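Local coordinates for CBS domain protein (Shewanella oneidensis, PDB 3LHH) that binds AMP through a tandem pair of CBS domains, which form the part crystallised from a larger membrane protein that is probably also flavin adenine dinucleotide-binding, at residues A[121-125]-A[126-130]; A[61-64]-A[65-69]; A[105-109]-A[110-114]. One frame throughout, in Å; residues are numbered along the deposited sequence.

Contact 1: residues A[121-125]-A[126-130]; sequences NSLSG and MELLE
The chain enters helix 125-135 at Ser124, where two i to i+4 backbone bonds begin the helix: Leu128 N to Ser124 O at 2.9 Å and Leu129 N to Gly125 O, also at 2.9 Å. In the first turn, the side chain of Ser124 also accepts. Its OG receives Glu127 N at 3.1 Å in a nearly straight bond (168°), with OG between its own backbone N and carbonyl carbon (chi1 80°). Glu127 answers from the helix. With CG beside the backbone N (chi1 -60°) and the rest of the chain extended, its carboxylate reaches back to the serine, and OE2 accepts the Ser124 N-H through its anti lone pair. This reciprocal pairing is a capping box: each residue's side chain accepts the other's backbone N-H at the start of the helix that follows strand 117-120 of the CBS fold. The return bond, Ser124 N to Glu127 OE2, is modelled at only 2.5 Å and belongs to one of two deposited conformers of Glu127, so its exact length is doubtful. Just before the cap, the Leu123 side chain lies obliquely across the aliphatic root of Glu127, CG to CB at 3.9 Å. One of its methyls, CD2, also approaches CD1 of Leu128 at 4.2 Å. Leu128 is buried and continues inward onto Met158 of helix 155-163, a helix that Leu129 meets as well through Met158 and Leu162. At the other end of the segment pair, Asn121 is backbone-bonded to Val143 of the adjacent strand 139-143.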
loop_
_atom_site.group_PDB
_atom_site.type_symbol
_atom_site.label_atom_id
_atom_site.label_comp_id
_atom_site.label_asym_id
_atom_site.label_seq_id
_atom_site.Cartn_x
_atom_site.Cartn_y
_atom_site.Cartn_z
ATOM N N ASN A 121 5.476 -14.013 -3.343
ATOM C CA ASN A 121 4.405 -14.353 -4.270
ATOM C C ASN A 121 4.106 -15.853 -4.285
ATOM O O ASN A 121 3.251 -16.321 -5.041
ATOM C CB ASN A 121 4.726 -13.851 -5.681
ATOM C CG ASN A 121 5.811 -14.671 -6.383
ATOM O OD1 ASN A 121 6.509 -15.481 -5.769
ATOM N ND2 ASN A 121 5.957 -14.447 -7.689
ATOM N N SER A 122 4.813 -16.603 -3.440
ATOM C CA SER A 122 4.632 -18.050 -3.348
ATOM C C SER A 122 3.634 -18.444 -2.239
ATOM O O SER A 122 3.404 -19.628 -1.973
ATOM C CB SER A 122 5.984 -18.731 -3.108
ATOM O OG SER A 122 6.388 -18.597 -1.753
ATOM N N LEU A 123 3.051 -17.445 -1.593
ATOM C CA LEU A 123 2.080 -17.692 -0.545
ATOM C C LEU A 123 0.797 -18.258 -1.151
ATOM O O LEU A 123 0.404 -17.877 -2.244
ATOM C CB LEU A 123 1.799 -16.393 0.197
ATOM C CG LEU A 123 2.176 -16.370 1.674
ATOM C CD1 LEU A 123 3.570 -16.936 1.903
ATOM C CD2 LEU A 123 2.051 -14.958 2.224
ATOM N N SER A 124 0.164 -19.197 -0.465
ATOM C CA SER A 124 -1.134 -19.694 -0.903
ATOM C C SER A 124 -2.212 -18.703 -0.469
ATOM O O SER A 124 -1.948 -17.806 0.329
ATOM C CB SER A 124 -1.422 -21.060 -0.280
ATOM O OG SER A 124 -1.872 -20.914 1.058
ATOM N N GLY A 125 -3.424 -18.868 -0.987
ATOM C CA GLY A 125 -4.539 -18.034 -0.569
ATOM C C GLY A 125 -4.820 -18.058 0.931
ATOM O O GLY A 125 -5.052 -17.011 1.550
HETATM N N MSE A 126 -4.803 -19.250 1.519
HETATM C CA MSE A 126 -5.049 -19.396 2.950
HETATM C C MSE A 126 -3.944 -18.693 3.719
HETATM O O MSE A 126 -4.202 -17.893 4.615
HETATM C CB MSE A 126 -5.105 -20.878 3.363
HETATM C CG MSE A 126 -6.479 -21.391 3.759
HETATM SE SE MSE A 126 -7.345 -20.501 5.290
HETATM C CE MSE A 126 -6.397 -21.360 6.769
ATOM N N GLU A 127 -2.707 -19.005 3.358
ATOM C CA GLU A 127 -1.538 -18.416 4.001
ATOM C C GLU A 127 -1.586 -16.891 3.958
ATOM O O GLU A 127 -1.247 -16.218 4.925
ATOM C CB GLU A 127 -0.262 -18.936 3.335
ATOM C CG GLU A 127 -0.118 -20.447 3.421
ATOM C CD GLU A 127 1.020 -20.981 2.573
ATOM O OE1 GLU A 127 1.813 -21.800 3.085
ATOM O OE2 GLU A 127 1.122 -20.582 1.395
ATOM N N LEU A 128 -2.022 -16.342 2.836
ATOM C CA LEU A 128 -2.142 -14.889 2.714
ATOM C C LEU A 128 -3.247 -14.368 3.650
ATOM O O LEU A 128 -3.048 -13.407 4.402
ATOM C CB LEU A 128 -2.464 -14.509 1.273
ATOM C CG LEU A 128 -2.496 -13.014 0.979
ATOM C CD1 LEU A 128 -1.138 -12.381 1.288
ATOM C CD2 LEU A 128 -2.873 -12.785 -0.459
ATOM N N LEU A 129 -4.410 -15.012 3.590
ATOM C CA LEU A 129 -5.519 -14.714 4.488
ATOM C C LEU A 129 -5.090 -14.685 5.958
ATOM O O LEU A 129 -5.392 -13.737 6.691
ATOM C CB LEU A 129 -6.599 -15.771 4.324
ATOM C CG LEU A 129 -7.935 -15.327 3.764
ATOM C CD1 LEU A 129 -7.741 -14.833 2.352
ATOM C CD2 LEU A 129 -8.875 -16.492 3.786
ATOM N N GLU A 130 -4.408 -15.738 6.395
ATOM C CA GLU A 130 -3.934 -15.801 7.771
ATOM C C GLU A 130 -2.932 -14.706 8.102
ATOM O O GLU A 130 -2.938 -14.188 9.222
ATOM C CB GLU A 130 -3.325 -17.169 8.096
ATOM C CG GLU A 130 -4.294 -18.052 8.856
ATOM C CD GLU A 130 -5.068 -17.277 9.936
ATOM O OE1 GLU A 130 -4.424 -16.639 10.814
ATOM O OE2 GLU A 130 -6.319 -17.309 9.900
#

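Contact 2: residues A[61-64]-A[65-69]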
loop_
_atom_site.group_PDB
_atom_site.type_symbol
_atom_site.label_atom_id
_atom_site.label_comp_id
_atom_site.label_asym_id
_atom_site.label_seq_id
_atom_site.Cartn_x
_atom_site.Cartn_y
_atom_site.Cartn_z
ATOM N N LEU A 61 10.017 13.691 -3.479
ATOM C CA LEU A 61 9.252 14.752 -4.130
ATOM C C LEU A 61 8.788 15.766 -3.104
ATOM O O LEU A 61 8.721 15.450 -1.921
ATOM C CB LEU A 61 8.037 14.195 -4.866
ATOM C CG LEU A 61 8.305 13.309 -6.072
ATOM C CD1 LEU A 61 6.976 12.962 -6.739
ATOM C CD2 LEU A 61 9.269 14.016 -7.056
ATOM N N PRO A 62 8.452 16.991 -3.562
ATOM C CA PRO A 62 7.952 18.047 -2.675
ATOM C C PRO A 62 6.631 17.625 -2.003
ATOM O O PRO A 62 5.838 16.904 -2.616
ATOM C CB PRO A 62 7.687 19.228 -3.635
ATOM C CG PRO A 62 8.302 18.864 -4.915
ATOM C CD PRO A 62 8.387 17.387 -4.981
ATOM N N LEU A 63 6.395 18.077 -0.775
ATOM C CA LEU A 63 5.142 17.787 -0.080
ATOM C C LEU A 63 3.921 18.121 -0.936
ATOM O O LEU A 63 2.931 17.401 -0.911
ATOM C CB LEU A 63 5.052 18.541 1.239
ATOM C CG LEU A 63 3.720 18.308 1.976
ATOM C CD1 LEU A 63 3.505 16.836 2.278
ATOM C CD2 LEU A 63 3.627 19.116 3.254
ATOM N N ASP A 64 4.011 19.199 -1.709
ATOM C CA ASP A 64 2.877 19.671 -2.492
ATOM C C ASP A 64 2.525 18.693 -3.614
ATOM O O ASP A 64 1.347 18.486 -3.916
ATOM C CB ASP A 64 3.135 21.081 -3.058
ATOM C CG ASP A 64 3.045 22.174 -2.003
ATOM O OD1 ASP A 64 3.382 23.347 -2.321
ATOM O OD2 ASP A 64 2.633 21.871 -0.858
ATOM N N ALA A 65 3.539 18.105 -4.243
ATOM C CA ALA A 65 3.288 17.136 -5.304
ATOM C C ALA A 65 2.594 15.886 -4.754
ATOM O O ALA A 65 1.721 15.302 -5.405
ATOM C CB ALA A 65 4.573 16.774 -6.022
ATOM N N ASN A 66 2.968 15.476 -3.550
ATOM C CA ASN A 66 2.339 14.303 -2.951
ATOM C C ASN A 66 0.893 14.609 -2.544
ATOM O O ASN A 66 -0.005 13.812 -2.763
ATOM C CB ASN A 66 3.168 13.797 -1.778
ATOM C CG ASN A 66 4.481 13.153 -2.226
ATOM O OD1 ASN A 66 4.484 12.252 -3.058
ATOM N ND2 ASN A 66 5.591 13.604 -1.658
ATOM N N LEU A 67 0.686 15.786 -1.977
ATOM C CA LEU A 67 -0.649 16.287 -1.711
ATOM C C LEU A 67 -1.531 16.192 -2.959
ATOM O O LEU A 67 -2.662 15.721 -2.890
ATOM C CB LEU A 67 -0.577 17.728 -1.220
ATOM C CG LEU A 67 -0.738 18.015 0.273
ATOM C CD1 LEU A 67 -0.597 16.781 1.133
ATOM C CD2 LEU A 67 0.228 19.097 0.716
ATOM N N ARG A 68 -1.012 16.621 -4.105
ATOM C CA ARG A 68 -1.808 16.591 -5.330
ATOM C C ARG A 68 -2.097 15.162 -5.778
ATOM O O ARG A 68 -3.195 14.857 -6.254
ATOM C CB ARG A 68 -1.122 17.376 -6.453
ATOM C CG ARG A 68 -1.166 18.891 -6.273
ATOM C CD ARG A 68 -0.460 19.635 -7.425
ATOM N NE ARG A 68 0.520 20.570 -6.881
ATOM C CZ ARG A 68 1.839 20.470 -7.030
ATOM N NH1 ARG A 68 2.627 21.376 -6.466
ATOM N NH2 ARG A 68 2.369 19.483 -7.749
ATOM N N THR A 69 -1.108 14.287 -5.647
ATOM C CA THR A 69 -1.318 12.871 -5.922
ATOM C C THR A 69 -2.462 12.346 -5.058
ATOM O O THR A 69 -3.342 11.614 -5.514
ATOM C CB THR A 69 -0.052 12.031 -5.610
ATOM O OG1 THR A 69 1.049 12.486 -6.412
ATOM C CG2 THR A 69 -0.318 10.552 -5.905
HETATM O O HOH W 1 7.020 14.989 0.480
#
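Leu63 and Leu67 meet one turn apart on helix 63-71, CG of the first against the methyl CD2 of the second at 3.8 Å. In the backbone, Leu67 N bonds to Leu63 O at 3.0 Å and almost straight (170°), fixing the spacing. Leu67 also rests on Leu97 and Ser101 of helix 94-102. An alanine here would probably open a gap beside Leu63 CG and lose the contact with Leu97 and Ser101. On another side of the helix, the Arg68 chain, turned at chi3 (-128°), folds back along the helix, and Asp64 O lies 3.7 Å from the plane of the Arg68 guanidinium, over the centre of one face, while NH1 comes to 3.5 Å from Asp64 CB. At the helix start, Ala65 CB packs against Pro62 CD at 4.0 Å. Pro62 is the N-cap residue, and its carbonyl O takes weak bonds from Ala65 N and Asn66 N. A water accepts weakly from Asn66 ND2 and donates to Leu61 O at 3.0 Å, while the same amide nitrogen is held more firmly by Asp58 O. Helix 63-71 is the crossover of the beta-alpha-beta unit between strands 57-58 and 77-81; Asn66 and Thr69 pack on Leu57 of the first strand.

Contact 3: residues A[105-109]-A[110-114]; sequences ERLEL and VDLVK
Leu107 overlaps Leu112 through their CD1 methyls, the two side chains crossing at about a right angle; the modelled CD1 to CD1 distance of 3.3 Å is shorter than ordinary van der Waals contact, so its exact value is doubtful and may reflect the model. The pair belongs to the connection of a tandem CBS fold, running from helix 94-102 to strand 117-120, and the backbone between the leucines is compacted by two successive i to i+3 turns. Asp111 N bonds to Glu108 O at 2.9 Å and Leu112 N to Leu109 O at 3.0 Å. That curl brings Leu112 back to Leu107. With its CG beside the backbone N (chi1 -67°), Leu112 also brings CD1 to 3.5 Å from Glu108 O. Both leucines continue onto helix 94-102, Leu107 at Leu97 and Glu100, Leu112 at Gln96. Leu112, with Leu109, further covers Ile92 of strand 88-93, and Val113 joins them there; Lys114 is tied to Ile91 of that strand by backbone hydrogen bonding. On the other side of the turn, Asp111 runs side by side with Glu108, its OD2 3.7 Å from Glu108 CB, the carboxylate planes 64° apart. Glu108 itself bends at chi2 (-76°) and meets Arg106, where CG lies 3.7 Å above the guanidinium plane near its rim and OE2 forms a salt bridge with NH2 at 3.2 Å.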
loop_
_atom_site.group_PDB
_atom_site.type_symbol
_atom_site.label_atom_id
_atom_site.label_comp_id
_atom_site.label_asym_id
_atom_site.label_seq_id
_atom_site.Cartn_x
_atom_site.Cartn_y
_atom_site.Cartn_z
ATOM N N GLU A 105 -0.361 22.384 10.611
ATOM C CA GLU A 105 0.800 22.110 11.451
ATOM C C GLU A 105 2.039 21.832 10.609
ATOM O O GLU A 105 1.933 21.440 9.446
ATOM C CB GLU A 105 0.522 20.937 12.394
ATOM C CG GLU A 105 -0.101 19.728 11.719
ATOM C CD GLU A 105 -0.485 18.650 12.713
ATOM O OE1 GLU A 105 -1.699 18.396 12.881
ATOM O OE2 GLU A 105 0.427 18.063 13.334
ATOM N N ARG A 106 3.209 22.050 11.204
ATOM C CA ARG A 106 4.471 21.788 10.528
ATOM C C ARG A 106 4.550 20.304 10.210
ATOM O O ARG A 106 4.618 19.466 11.110
ATOM C CB ARG A 106 5.653 22.217 11.398
ATOM C CG ARG A 106 6.990 22.176 10.679
ATOM C CD ARG A 106 8.005 21.424 11.504
ATOM N NE ARG A 106 9.185 21.071 10.725
ATOM C CZ ARG A 106 10.061 20.141 11.092
ATOM N NH1 ARG A 106 9.875 19.473 12.223
ATOM N NH2 ARG A 106 11.114 19.874 10.333
ATOM N N LEU A 107 4.542 19.989 8.920
ATOM C CA LEU A 107 4.315 18.625 8.471
ATOM C C LEU A 107 5.464 18.116 7.616
ATOM O O LEU A 107 5.811 18.724 6.602
ATOM C CB LEU A 107 3.012 18.569 7.666
ATOM C CG LEU A 107 2.550 17.217 7.130
ATOM C CD1 LEU A 107 2.424 16.246 8.278
ATOM C CD2 LEU A 107 1.218 17.363 6.396
ATOM N N GLU A 108 6.054 16.998 8.027
ATOM C CA GLU A 108 7.044 16.325 7.198
ATOM C C GLU A 108 6.501 14.939 6.868
ATOM O O GLU A 108 6.169 14.166 7.763
ATOM C CB GLU A 108 8.408 16.225 7.905
ATOM C CG GLU A 108 8.911 17.523 8.568
ATOM C CD GLU A 108 9.460 18.557 7.584
ATOM O OE1 GLU A 108 10.126 18.168 6.604
ATOM O OE2 GLU A 108 9.234 19.770 7.800
ATOM N N LEU A 109 6.419 14.633 5.581
ATOM C CA LEU A 109 5.801 13.400 5.113
ATOM C C LEU A 109 6.346 12.151 5.801
ATOM O O LEU A 109 5.593 11.226 6.135
ATOM C CB LEU A 109 5.992 13.268 3.606
ATOM C CG LEU A 109 5.103 12.205 2.970
ATOM C CD1 LEU A 109 3.703 12.352 3.492
ATOM C CD2 LEU A 109 5.128 12.312 1.447
ATOM N N VAL A 110 7.655 12.123 6.014
ATOM C CA VAL A 110 8.307 10.927 6.535
ATOM C C VAL A 110 7.796 10.594 7.936
ATOM O O VAL A 110 7.924 9.466 8.405
ATOM C CB VAL A 110 9.850 11.073 6.534
ATOM C CG1 VAL A 110 10.280 12.210 7.453
ATOM C CG2 VAL A 110 10.513 9.771 6.939
ATOM N N ASP A 111 7.192 11.581 8.588
ATOM C CA ASP A 111 6.712 11.431 9.956
ATOM C C ASP A 111 5.389 10.661 10.041
ATOM O O ASP A 111 5.021 10.153 11.097
ATOM C CB ASP A 111 6.561 12.810 10.605
ATOM C CG ASP A 111 7.905 13.479 10.885
ATOM O OD1 ASP A 111 8.958 12.799 10.801
ATOM O OD2 ASP A 111 7.906 14.691 11.196
ATOM N N LEU A 112 4.672 10.575 8.927
ATOM C CA LEU A 112 3.389 9.892 8.926
ATOM C C LEU A 112 3.503 8.472 8.376
ATOM O O LEU A 112 2.522 7.736 8.342
ATOM C CB LEU A 112 2.337 10.689 8.144
ATOM C CG LEU A 112 1.896 12.028 8.750
ATOM C CD1 LEU A 112 3.030 13.036 8.660
ATOM C CD2 LEU A 112 0.653 12.565 8.061
ATOM N N VAL A 113 4.698 8.078 7.953
ATOM C CA VAL A 113 4.850 6.768 7.344
ATOM C C VAL A 113 4.646 5.675 8.385
ATOM O O VAL A 113 5.203 5.743 9.472
ATOM C CB VAL A 113 6.240 6.605 6.714
ATOM C CG1 VAL A 113 6.407 5.200 6.129
ATOM C CG2 VAL A 113 6.463 7.664 5.654
ATOM N N LYS A 114 3.841 4.673 8.053
ATOM C CA LYS A 114 3.647 3.526 8.936
ATOM C C LYS A 114 4.258 2.306 8.271
ATOM O O LYS A 114 4.445 2.289 7.045
ATOM C CB LYS A 114 2.160 3.283 9.194
ATOM C CG LYS A 114 1.370 4.539 9.554
ATOM C CD LYS A 114 1.846 5.138 10.868
ATOM C CE LYS A 114 1.150 6.457 11.169
ATOM N NZ LYS A 114 1.621 7.040 12.459
#

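All three contacts are local, yet they fall on opposite sides of the chain's centre. Contacts 2 and 3, with centres about 12 Å apart, touch directly: Asn66 ND2 lies 3.4 Å from Leu109 CD2, and both contacts rest on helix 94-102. Contact 1 lies across the centre from them, about 34 Å from contact 2 between centres, and packs on helix 155-163 instead. Contacts 1 and 2 are surface helix starts, but one is capped by a serine and a glutamate, the other begins at a proline whose carbonyl O takes two weak bonds. Contact 3 is partly buried, and leucines dominate its inner side, with Glu108, Asp111 and Arg106 on the other side of the turn.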